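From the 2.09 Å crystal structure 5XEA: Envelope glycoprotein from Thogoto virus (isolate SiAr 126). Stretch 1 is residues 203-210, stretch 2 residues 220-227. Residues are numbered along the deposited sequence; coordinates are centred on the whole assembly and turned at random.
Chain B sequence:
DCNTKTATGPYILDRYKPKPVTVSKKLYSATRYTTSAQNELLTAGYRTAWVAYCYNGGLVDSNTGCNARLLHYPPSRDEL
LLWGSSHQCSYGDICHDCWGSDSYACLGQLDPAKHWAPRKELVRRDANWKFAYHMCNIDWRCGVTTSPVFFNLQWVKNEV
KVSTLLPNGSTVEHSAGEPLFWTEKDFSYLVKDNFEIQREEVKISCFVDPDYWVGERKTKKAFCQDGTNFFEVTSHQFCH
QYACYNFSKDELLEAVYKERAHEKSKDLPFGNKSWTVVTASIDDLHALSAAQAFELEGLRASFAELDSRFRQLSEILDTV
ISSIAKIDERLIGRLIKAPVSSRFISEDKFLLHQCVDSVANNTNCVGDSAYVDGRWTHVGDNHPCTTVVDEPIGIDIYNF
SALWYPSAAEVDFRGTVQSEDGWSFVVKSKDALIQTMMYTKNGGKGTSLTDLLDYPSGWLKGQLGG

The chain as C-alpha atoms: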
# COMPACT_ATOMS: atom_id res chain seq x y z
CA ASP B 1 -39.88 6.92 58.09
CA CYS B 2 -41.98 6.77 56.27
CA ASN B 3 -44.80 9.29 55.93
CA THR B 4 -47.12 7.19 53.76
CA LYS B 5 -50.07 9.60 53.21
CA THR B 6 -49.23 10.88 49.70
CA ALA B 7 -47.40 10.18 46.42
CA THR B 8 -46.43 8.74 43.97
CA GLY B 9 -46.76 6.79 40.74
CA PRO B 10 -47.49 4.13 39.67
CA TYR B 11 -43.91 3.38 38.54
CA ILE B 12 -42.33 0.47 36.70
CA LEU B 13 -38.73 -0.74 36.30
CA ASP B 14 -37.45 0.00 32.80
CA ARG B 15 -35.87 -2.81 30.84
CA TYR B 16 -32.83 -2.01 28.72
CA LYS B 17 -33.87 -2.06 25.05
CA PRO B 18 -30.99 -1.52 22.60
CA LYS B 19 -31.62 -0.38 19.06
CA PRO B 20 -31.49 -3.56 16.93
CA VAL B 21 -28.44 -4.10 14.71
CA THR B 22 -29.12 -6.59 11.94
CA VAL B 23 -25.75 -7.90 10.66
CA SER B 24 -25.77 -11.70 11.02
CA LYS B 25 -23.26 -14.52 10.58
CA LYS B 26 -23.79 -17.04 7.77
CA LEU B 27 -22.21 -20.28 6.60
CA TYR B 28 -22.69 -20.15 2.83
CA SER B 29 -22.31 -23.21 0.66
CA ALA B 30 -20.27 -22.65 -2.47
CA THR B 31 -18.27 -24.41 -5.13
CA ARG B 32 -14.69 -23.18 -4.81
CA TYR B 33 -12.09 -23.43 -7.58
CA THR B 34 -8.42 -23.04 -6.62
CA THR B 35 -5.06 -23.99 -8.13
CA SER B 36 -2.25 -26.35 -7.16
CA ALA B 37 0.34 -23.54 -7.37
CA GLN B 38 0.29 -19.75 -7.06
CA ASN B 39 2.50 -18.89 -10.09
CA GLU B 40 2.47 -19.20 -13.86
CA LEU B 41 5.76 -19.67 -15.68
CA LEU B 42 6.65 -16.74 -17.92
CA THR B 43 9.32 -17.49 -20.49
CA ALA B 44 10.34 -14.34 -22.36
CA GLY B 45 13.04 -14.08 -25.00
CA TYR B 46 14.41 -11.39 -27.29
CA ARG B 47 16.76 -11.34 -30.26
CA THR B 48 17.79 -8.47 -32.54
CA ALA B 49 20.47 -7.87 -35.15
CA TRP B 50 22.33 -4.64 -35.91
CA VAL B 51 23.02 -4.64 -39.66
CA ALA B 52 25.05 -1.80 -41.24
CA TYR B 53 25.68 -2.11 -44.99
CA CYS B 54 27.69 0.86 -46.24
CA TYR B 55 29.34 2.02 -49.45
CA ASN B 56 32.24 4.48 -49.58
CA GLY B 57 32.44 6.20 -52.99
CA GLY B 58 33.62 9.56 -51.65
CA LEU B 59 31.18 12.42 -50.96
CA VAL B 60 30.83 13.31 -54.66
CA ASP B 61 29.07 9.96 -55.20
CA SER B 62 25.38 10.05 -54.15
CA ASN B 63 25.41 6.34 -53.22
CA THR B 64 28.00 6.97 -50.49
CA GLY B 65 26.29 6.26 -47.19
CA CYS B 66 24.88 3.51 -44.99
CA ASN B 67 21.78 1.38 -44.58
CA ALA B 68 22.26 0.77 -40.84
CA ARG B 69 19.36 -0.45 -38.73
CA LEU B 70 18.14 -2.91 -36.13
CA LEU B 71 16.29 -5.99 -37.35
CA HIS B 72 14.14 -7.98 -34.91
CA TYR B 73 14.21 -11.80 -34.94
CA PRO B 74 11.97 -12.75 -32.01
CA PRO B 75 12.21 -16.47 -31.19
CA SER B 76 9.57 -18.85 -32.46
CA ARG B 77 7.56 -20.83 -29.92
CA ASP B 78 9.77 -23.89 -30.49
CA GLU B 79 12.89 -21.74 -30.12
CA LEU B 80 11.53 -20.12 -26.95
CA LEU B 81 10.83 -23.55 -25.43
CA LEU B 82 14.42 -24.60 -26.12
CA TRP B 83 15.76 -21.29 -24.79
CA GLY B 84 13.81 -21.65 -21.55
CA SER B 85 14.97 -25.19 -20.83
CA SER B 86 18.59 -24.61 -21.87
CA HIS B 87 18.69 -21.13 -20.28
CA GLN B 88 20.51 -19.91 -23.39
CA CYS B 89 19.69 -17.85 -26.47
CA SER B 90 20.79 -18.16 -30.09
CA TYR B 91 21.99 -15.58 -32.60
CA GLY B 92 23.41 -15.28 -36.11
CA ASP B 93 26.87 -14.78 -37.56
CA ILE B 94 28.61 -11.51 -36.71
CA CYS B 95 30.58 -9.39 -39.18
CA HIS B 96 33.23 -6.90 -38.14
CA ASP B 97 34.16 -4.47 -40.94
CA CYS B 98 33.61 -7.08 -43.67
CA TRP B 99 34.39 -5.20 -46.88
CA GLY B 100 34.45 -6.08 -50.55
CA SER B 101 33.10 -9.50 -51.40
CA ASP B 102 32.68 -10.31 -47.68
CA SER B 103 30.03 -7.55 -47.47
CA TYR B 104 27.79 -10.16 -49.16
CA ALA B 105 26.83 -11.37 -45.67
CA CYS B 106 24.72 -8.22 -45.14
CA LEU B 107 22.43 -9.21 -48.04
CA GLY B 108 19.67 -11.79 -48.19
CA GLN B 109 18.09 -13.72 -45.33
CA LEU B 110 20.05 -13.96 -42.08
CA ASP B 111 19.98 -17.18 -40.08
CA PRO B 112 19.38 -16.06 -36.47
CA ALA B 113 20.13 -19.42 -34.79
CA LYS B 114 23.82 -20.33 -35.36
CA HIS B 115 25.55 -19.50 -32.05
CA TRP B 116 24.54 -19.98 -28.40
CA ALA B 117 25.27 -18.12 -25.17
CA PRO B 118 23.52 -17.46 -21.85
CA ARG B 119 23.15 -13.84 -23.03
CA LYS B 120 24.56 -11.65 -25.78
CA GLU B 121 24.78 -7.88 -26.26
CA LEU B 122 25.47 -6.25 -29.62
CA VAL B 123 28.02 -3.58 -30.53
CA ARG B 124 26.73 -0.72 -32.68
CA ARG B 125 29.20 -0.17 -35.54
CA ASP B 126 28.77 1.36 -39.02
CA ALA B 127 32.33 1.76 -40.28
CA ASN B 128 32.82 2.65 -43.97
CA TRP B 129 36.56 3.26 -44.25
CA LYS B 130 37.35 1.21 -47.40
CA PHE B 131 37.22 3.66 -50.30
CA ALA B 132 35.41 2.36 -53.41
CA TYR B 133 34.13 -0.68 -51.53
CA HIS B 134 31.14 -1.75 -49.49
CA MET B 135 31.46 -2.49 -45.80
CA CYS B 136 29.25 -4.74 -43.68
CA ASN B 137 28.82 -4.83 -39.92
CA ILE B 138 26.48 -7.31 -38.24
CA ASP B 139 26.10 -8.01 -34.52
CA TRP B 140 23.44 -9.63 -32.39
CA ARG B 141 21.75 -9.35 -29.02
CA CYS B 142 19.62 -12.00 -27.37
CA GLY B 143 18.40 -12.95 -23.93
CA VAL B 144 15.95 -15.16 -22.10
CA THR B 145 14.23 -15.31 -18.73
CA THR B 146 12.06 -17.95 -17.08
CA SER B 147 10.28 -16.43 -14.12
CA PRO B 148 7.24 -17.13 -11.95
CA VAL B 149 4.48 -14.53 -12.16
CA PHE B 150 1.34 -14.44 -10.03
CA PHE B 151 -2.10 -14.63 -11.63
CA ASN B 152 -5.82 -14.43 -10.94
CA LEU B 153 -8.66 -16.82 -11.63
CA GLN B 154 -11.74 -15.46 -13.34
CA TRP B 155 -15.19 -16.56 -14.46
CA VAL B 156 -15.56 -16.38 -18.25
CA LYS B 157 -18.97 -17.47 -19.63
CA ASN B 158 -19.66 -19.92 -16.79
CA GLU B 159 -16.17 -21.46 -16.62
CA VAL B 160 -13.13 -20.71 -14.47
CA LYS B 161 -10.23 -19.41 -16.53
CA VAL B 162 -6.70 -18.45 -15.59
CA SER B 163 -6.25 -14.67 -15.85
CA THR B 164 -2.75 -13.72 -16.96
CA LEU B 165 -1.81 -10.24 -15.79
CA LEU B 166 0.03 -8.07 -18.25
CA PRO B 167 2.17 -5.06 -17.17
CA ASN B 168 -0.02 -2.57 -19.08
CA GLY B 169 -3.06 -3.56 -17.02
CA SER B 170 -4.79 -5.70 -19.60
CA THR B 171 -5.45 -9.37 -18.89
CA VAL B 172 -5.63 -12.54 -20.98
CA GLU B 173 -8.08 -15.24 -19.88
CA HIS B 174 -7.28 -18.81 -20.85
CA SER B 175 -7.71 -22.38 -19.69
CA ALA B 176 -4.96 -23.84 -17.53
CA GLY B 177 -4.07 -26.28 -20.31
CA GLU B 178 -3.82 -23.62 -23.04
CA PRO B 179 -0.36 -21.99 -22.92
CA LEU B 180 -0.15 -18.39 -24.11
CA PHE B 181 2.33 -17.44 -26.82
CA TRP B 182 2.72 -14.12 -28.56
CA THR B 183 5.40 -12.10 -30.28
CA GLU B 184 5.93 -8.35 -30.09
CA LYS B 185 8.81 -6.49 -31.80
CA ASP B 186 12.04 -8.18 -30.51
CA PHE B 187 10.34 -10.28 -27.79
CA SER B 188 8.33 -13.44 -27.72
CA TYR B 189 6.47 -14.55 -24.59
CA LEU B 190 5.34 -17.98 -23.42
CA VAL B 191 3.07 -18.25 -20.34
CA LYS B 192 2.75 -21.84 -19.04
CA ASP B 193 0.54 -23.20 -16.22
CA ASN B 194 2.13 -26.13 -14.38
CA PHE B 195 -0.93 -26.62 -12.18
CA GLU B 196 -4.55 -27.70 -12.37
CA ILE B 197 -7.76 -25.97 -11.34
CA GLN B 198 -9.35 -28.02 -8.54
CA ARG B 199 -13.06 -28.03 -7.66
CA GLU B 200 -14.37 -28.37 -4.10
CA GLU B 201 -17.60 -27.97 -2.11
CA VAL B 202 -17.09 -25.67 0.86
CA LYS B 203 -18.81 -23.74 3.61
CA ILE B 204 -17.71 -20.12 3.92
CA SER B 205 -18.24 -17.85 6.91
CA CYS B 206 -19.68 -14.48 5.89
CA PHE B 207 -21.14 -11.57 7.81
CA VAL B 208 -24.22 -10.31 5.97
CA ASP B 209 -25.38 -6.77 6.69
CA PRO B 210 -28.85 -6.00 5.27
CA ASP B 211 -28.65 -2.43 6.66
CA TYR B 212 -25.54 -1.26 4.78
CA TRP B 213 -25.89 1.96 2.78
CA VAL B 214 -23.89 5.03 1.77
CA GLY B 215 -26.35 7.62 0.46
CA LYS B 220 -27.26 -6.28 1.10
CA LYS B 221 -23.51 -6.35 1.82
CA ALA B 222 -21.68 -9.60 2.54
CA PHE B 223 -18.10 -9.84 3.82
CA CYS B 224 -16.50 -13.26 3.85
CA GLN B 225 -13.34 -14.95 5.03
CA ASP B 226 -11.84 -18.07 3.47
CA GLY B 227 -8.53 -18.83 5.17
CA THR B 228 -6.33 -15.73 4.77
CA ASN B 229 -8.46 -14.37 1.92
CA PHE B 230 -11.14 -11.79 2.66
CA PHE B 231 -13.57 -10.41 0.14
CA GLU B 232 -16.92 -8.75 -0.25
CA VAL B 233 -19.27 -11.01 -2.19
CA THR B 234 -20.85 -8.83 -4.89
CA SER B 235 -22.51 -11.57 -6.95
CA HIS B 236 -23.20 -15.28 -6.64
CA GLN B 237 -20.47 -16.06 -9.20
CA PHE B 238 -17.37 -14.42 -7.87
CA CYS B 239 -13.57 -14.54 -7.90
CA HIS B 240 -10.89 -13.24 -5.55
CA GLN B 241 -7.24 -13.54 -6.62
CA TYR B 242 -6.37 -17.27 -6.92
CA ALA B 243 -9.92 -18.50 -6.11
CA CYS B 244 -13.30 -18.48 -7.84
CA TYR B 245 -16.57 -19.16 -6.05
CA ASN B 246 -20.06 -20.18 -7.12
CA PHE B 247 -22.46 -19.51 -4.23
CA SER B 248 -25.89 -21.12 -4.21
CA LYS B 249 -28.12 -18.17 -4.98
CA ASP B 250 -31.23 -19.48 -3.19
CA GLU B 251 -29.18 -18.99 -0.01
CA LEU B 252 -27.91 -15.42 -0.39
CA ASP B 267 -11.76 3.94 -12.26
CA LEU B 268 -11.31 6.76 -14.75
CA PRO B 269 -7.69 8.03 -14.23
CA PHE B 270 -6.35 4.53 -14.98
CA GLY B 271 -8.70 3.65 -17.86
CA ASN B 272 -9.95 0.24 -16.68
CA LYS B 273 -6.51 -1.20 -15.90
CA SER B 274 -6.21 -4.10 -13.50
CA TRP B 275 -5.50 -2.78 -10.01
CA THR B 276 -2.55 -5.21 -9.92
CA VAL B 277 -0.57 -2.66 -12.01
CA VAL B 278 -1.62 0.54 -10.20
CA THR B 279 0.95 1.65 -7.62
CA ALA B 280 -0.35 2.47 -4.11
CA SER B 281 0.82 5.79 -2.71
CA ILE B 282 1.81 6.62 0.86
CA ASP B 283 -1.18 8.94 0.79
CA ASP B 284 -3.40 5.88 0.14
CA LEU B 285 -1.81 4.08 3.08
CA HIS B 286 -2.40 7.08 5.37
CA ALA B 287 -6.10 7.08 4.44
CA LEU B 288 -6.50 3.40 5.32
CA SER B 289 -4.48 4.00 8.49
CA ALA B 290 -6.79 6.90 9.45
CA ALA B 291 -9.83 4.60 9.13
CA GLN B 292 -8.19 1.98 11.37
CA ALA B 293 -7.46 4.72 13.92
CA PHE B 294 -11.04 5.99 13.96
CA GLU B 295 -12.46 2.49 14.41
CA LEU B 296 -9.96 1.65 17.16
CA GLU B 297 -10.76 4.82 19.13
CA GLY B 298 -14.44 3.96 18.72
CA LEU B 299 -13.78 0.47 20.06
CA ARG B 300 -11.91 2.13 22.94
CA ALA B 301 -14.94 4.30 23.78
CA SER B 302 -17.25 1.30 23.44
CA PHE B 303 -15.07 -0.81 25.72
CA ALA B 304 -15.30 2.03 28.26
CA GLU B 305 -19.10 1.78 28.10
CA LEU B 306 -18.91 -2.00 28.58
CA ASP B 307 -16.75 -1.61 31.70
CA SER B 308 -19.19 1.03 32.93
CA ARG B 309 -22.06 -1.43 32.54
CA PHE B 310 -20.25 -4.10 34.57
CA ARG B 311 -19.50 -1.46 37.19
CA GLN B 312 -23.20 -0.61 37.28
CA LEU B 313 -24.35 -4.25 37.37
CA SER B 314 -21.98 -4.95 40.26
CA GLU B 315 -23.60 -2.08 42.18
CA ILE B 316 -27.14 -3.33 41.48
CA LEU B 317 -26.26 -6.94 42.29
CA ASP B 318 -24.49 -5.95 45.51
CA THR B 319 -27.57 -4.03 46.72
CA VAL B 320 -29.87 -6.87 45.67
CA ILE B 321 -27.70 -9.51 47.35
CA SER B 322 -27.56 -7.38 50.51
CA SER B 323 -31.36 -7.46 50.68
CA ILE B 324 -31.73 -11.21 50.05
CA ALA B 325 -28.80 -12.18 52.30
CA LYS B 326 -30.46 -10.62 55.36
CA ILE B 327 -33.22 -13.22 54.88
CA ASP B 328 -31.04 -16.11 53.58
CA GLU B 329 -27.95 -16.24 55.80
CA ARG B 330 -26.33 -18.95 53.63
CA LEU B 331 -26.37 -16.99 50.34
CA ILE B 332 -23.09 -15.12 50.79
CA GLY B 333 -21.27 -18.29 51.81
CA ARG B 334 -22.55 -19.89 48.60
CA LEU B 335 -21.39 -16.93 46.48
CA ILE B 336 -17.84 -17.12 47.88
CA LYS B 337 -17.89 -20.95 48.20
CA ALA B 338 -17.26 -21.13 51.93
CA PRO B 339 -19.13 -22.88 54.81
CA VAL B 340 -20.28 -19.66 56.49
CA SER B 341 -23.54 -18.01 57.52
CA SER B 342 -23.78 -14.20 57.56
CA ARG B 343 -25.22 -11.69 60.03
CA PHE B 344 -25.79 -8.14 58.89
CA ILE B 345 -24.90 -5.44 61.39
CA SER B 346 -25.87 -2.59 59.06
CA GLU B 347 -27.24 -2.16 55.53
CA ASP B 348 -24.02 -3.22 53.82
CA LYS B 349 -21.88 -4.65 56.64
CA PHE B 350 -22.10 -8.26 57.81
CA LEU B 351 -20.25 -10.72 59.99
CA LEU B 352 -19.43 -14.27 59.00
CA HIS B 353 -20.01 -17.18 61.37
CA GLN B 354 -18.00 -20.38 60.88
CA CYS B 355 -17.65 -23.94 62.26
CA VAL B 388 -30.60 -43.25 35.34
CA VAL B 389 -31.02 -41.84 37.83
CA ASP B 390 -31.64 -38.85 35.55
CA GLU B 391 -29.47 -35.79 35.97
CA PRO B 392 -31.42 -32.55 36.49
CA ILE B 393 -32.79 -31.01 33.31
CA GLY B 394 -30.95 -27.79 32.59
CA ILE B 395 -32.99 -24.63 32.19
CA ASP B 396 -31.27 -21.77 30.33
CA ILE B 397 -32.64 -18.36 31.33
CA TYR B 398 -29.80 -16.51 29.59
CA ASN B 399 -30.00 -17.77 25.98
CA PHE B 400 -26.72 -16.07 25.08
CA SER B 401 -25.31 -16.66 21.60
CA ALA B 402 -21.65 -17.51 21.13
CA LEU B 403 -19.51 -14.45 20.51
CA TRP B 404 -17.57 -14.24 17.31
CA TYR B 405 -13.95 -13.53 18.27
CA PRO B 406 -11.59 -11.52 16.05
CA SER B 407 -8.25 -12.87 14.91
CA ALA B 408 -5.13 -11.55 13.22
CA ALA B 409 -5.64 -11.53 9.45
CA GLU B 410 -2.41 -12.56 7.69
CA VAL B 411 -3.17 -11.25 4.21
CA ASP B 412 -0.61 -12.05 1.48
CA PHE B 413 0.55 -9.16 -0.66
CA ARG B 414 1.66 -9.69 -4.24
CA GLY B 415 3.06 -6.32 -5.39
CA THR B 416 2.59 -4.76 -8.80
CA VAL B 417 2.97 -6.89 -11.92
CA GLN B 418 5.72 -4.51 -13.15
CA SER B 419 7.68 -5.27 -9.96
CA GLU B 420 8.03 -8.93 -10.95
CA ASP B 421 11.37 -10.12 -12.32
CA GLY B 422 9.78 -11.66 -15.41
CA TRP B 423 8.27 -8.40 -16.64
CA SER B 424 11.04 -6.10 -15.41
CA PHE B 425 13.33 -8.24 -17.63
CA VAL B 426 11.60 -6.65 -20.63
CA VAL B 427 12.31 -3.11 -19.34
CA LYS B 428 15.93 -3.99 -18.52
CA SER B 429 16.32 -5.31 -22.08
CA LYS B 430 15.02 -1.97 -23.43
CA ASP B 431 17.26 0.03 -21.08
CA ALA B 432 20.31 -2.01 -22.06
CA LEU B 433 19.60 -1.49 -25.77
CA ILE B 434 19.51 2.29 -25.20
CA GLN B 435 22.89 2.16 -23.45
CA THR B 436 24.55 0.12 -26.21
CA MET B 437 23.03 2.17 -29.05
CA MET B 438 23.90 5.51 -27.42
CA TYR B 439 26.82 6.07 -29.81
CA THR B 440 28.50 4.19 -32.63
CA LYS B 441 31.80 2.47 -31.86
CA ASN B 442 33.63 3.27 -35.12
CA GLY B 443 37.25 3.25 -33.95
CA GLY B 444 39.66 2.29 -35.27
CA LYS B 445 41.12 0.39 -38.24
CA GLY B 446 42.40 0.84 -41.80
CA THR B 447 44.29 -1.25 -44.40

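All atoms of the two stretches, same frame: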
# COMPACT_ATOMS: atom_id res chain seq x y z
N LYS B 203 -18.00 -24.66 2.83
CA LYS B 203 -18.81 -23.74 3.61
C LYS B 203 -17.95 -22.54 3.99
O LYS B 203 -16.83 -22.70 4.48
CB LYS B 203 -19.35 -24.43 4.87
CG LYS B 203 -20.06 -25.74 4.61
CD LYS B 203 -21.50 -25.52 4.24
CE LYS B 203 -22.23 -26.84 4.11
NZ LYS B 203 -21.85 -27.74 5.23
N ILE B 204 -18.48 -21.35 3.75
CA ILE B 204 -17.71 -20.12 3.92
C ILE B 204 -18.42 -19.22 4.91
O ILE B 204 -19.61 -18.92 4.75
CB ILE B 204 -17.51 -19.41 2.57
CG1 ILE B 204 -16.44 -20.15 1.79
CG2 ILE B 204 -17.13 -17.96 2.76
CD1 ILE B 204 -16.62 -20.05 0.32
N SER B 205 -17.70 -18.80 5.95
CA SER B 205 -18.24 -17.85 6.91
C SER B 205 -18.28 -16.46 6.30
O SER B 205 -17.27 -15.96 5.78
CB SER B 205 -17.42 -17.86 8.19
OG SER B 205 -16.05 -17.59 7.94
N CYS B 206 -19.45 -15.85 6.33
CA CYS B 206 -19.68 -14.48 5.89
C CYS B 206 -20.50 -13.75 6.94
O CYS B 206 -21.34 -14.35 7.61
CB CYS B 206 -20.44 -14.43 4.55
SG CYS B 206 -19.67 -15.31 3.19
N PHE B 207 -20.26 -12.45 7.07
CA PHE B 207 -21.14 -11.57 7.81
C PHE B 207 -21.99 -10.81 6.81
O PHE B 207 -21.45 -10.16 5.90
CB PHE B 207 -20.35 -10.64 8.72
CG PHE B 207 -19.75 -11.34 9.90
CD1 PHE B 207 -20.55 -11.74 10.98
CD2 PHE B 207 -18.41 -11.64 9.93
CE1 PHE B 207 -20.01 -12.41 12.06
CE2 PHE B 207 -17.85 -12.31 11.00
CZ PHE B 207 -18.67 -12.70 12.08
N VAL B 208 -23.31 -10.92 6.93
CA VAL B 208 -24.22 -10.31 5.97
C VAL B 208 -24.96 -9.19 6.67
O VAL B 208 -25.57 -9.39 7.73
CB VAL B 208 -25.20 -11.33 5.37
CG1 VAL B 208 -26.22 -10.60 4.52
CG2 VAL B 208 -24.43 -12.32 4.51
N ASP B 209 -24.89 -8.00 6.08
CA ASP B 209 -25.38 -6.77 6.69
C ASP B 209 -26.48 -6.24 5.79
O ASP B 209 -26.19 -5.60 4.77
CB ASP B 209 -24.24 -5.76 6.84
CG ASP B 209 -24.53 -4.67 7.87
OD1 ASP B 209 -25.73 -4.43 8.14
OD2 ASP B 209 -23.56 -4.06 8.41
N PRO B 210 -27.75 -6.52 6.10
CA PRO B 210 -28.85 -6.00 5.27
C PRO B 210 -29.09 -4.51 5.44
O PRO B 210 -29.81 -3.92 4.61
CB PRO B 210 -30.07 -6.81 5.75
CG PRO B 210 -29.72 -7.17 7.15
CD PRO B 210 -28.24 -7.40 7.18
N LYS B 220 -27.58 -6.61 2.48
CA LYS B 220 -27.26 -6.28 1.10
C LYS B 220 -25.76 -6.16 0.87
O LYS B 220 -25.33 -6.02 -0.27
CB LYS B 220 -27.97 -4.98 0.68
CG LYS B 220 -27.79 -3.82 1.64
CD LYS B 220 -28.05 -2.53 0.90
CE LYS B 220 -27.18 -2.48 -0.34
NZ LYS B 220 -27.31 -1.21 -1.08
N LYS B 221 -24.96 -6.22 1.94
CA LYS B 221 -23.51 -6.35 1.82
C LYS B 221 -23.05 -7.60 2.57
O LYS B 221 -23.50 -7.86 3.69
CB LYS B 221 -22.77 -5.13 2.36
CG LYS B 221 -22.71 -3.97 1.38
CD LYS B 221 -21.30 -3.40 1.26
CE LYS B 221 -21.25 -2.24 0.28
NZ LYS B 221 -19.84 -1.86 -0.10
N ALA B 222 -22.17 -8.37 1.94
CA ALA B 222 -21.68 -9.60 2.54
C ALA B 222 -20.16 -9.61 2.50
O ALA B 222 -19.56 -9.44 1.43
CB ALA B 222 -22.24 -10.84 1.82
N PHE B 223 -19.55 -9.82 3.66
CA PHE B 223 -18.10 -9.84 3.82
C PHE B 223 -17.70 -11.22 4.30
O PHE B 223 -18.17 -11.68 5.35
CB PHE B 223 -17.65 -8.78 4.83
CG PHE B 223 -18.22 -7.41 4.57
CD1 PHE B 223 -19.48 -7.08 5.05
CD2 PHE B 223 -17.51 -6.47 3.85
CE1 PHE B 223 -20.01 -5.83 4.82
CE2 PHE B 223 -18.03 -5.20 3.62
CZ PHE B 223 -19.29 -4.89 4.10
N CYS B 224 -16.83 -11.88 3.55
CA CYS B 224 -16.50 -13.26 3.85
C CYS B 224 -15.02 -13.42 4.11
O CYS B 224 -14.18 -12.62 3.67
CB CYS B 224 -16.91 -14.19 2.71
SG CYS B 224 -18.59 -13.91 2.16
N GLN B 225 -14.70 -14.49 4.83
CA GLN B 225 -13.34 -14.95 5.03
C GLN B 225 -13.24 -16.37 4.51
O GLN B 225 -14.16 -17.17 4.69
CB GLN B 225 -12.94 -14.89 6.51
CG GLN B 225 -11.71 -15.73 6.83
CD GLN B 225 -11.26 -15.60 8.29
OE1 GLN B 225 -12.00 -15.14 9.16
NE2 GLN B 225 -10.03 -16.03 8.56
N ASP B 226 -12.14 -16.69 3.84
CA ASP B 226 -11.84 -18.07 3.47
C ASP B 226 -10.33 -18.23 3.66
O ASP B 226 -9.54 -17.89 2.76
CB ASP B 226 -12.28 -18.38 2.05
CG ASP B 226 -12.00 -19.81 1.66
OD1 ASP B 226 -11.83 -20.63 2.57
OD2 ASP B 226 -11.96 -20.11 0.44
N GLY B 227 -9.94 -18.73 4.83
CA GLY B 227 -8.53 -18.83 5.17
C GLY B 227 -7.96 -17.43 5.43
O GLY B 227 -8.43 -16.69 6.31

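Two antiparallel strands, 203-209 and 221-226, lie edge to edge with their directions 158° apart; the two stretches bury 545 Å² between them, both sides summed. The backbone ladder is firmest around Phe 207 and Asp 209. Phe 207 N donates to Phe 223 O (2.8 Å), and Phe 223 N returns a bond to Phe 207 O (3.0 Å). Two residues on, Asp 209 N reaches Lys 221 O (2.8 Å) and Lys 221 N reaches Asp 209 O (3.1 Å). Asp 209 O also accepts from Lys 220 N (2.9 Å), so one carbonyl receives two successive amides. Toward the other end, Gln 225 N bonds to Ser 205 O at 3.1 Å.

Between these rungs the backbones pinch together. The CA atoms of Cys 206 and Cys 224 are 4.0 Å apart and those of Val 208 and Ala 222 4.3 Å, against 5.3 Å from Phe 207 CA to Phe 223 CA. At the narrow places CA atoms nestle against carbonyl oxygens of the partner strand: Cys 206 CA lies 3.2 Å from Phe 223 O, and Ala 222 CA 3.4 Å from Phe 207 O.

The face carrying Cys 206, Val 208, Ala 222 and Cys 224 is closely fitted. Cys 206 SG and Cys 224 SG are joined at 2.0 Å with chi3 of 101°, a covalent cross-strand staple at a non-hydrogen-bonded pair; both chi1 angles are m. Beside it Ile 204, also m at chi1, points toward the second strand and lays its CG2 methyl 3.8 Å from Cys 224 CB and 3.6 Å from Gln 225 O. This branched, buried side chain packs against Cys 224 on the second strand, beside the disulfide. Farther along, Val 208, with chi1 t, brings CG2 to 3.8 Å from Ala 222 CB: a branched bump meets a single methyl.

On the other face are Ser 205, Phe 207, Asp 209, Lys 221, Phe 223 and Gln 225. Phe 207 and Phe 223 are both buried, but the end of the Phe 207 side chain leads away from the second strand; the rings form no stack, and the two backbone bonds join the pair. Phe 207 O lies at the edge of the Phe 223 ring, near its plane. Small Ser 205 leaves its OG 4.4 Å from Gln 225 CB, while Gln 225 extends onward, NE2 bonding to Gly 227 O at 2.8 Å.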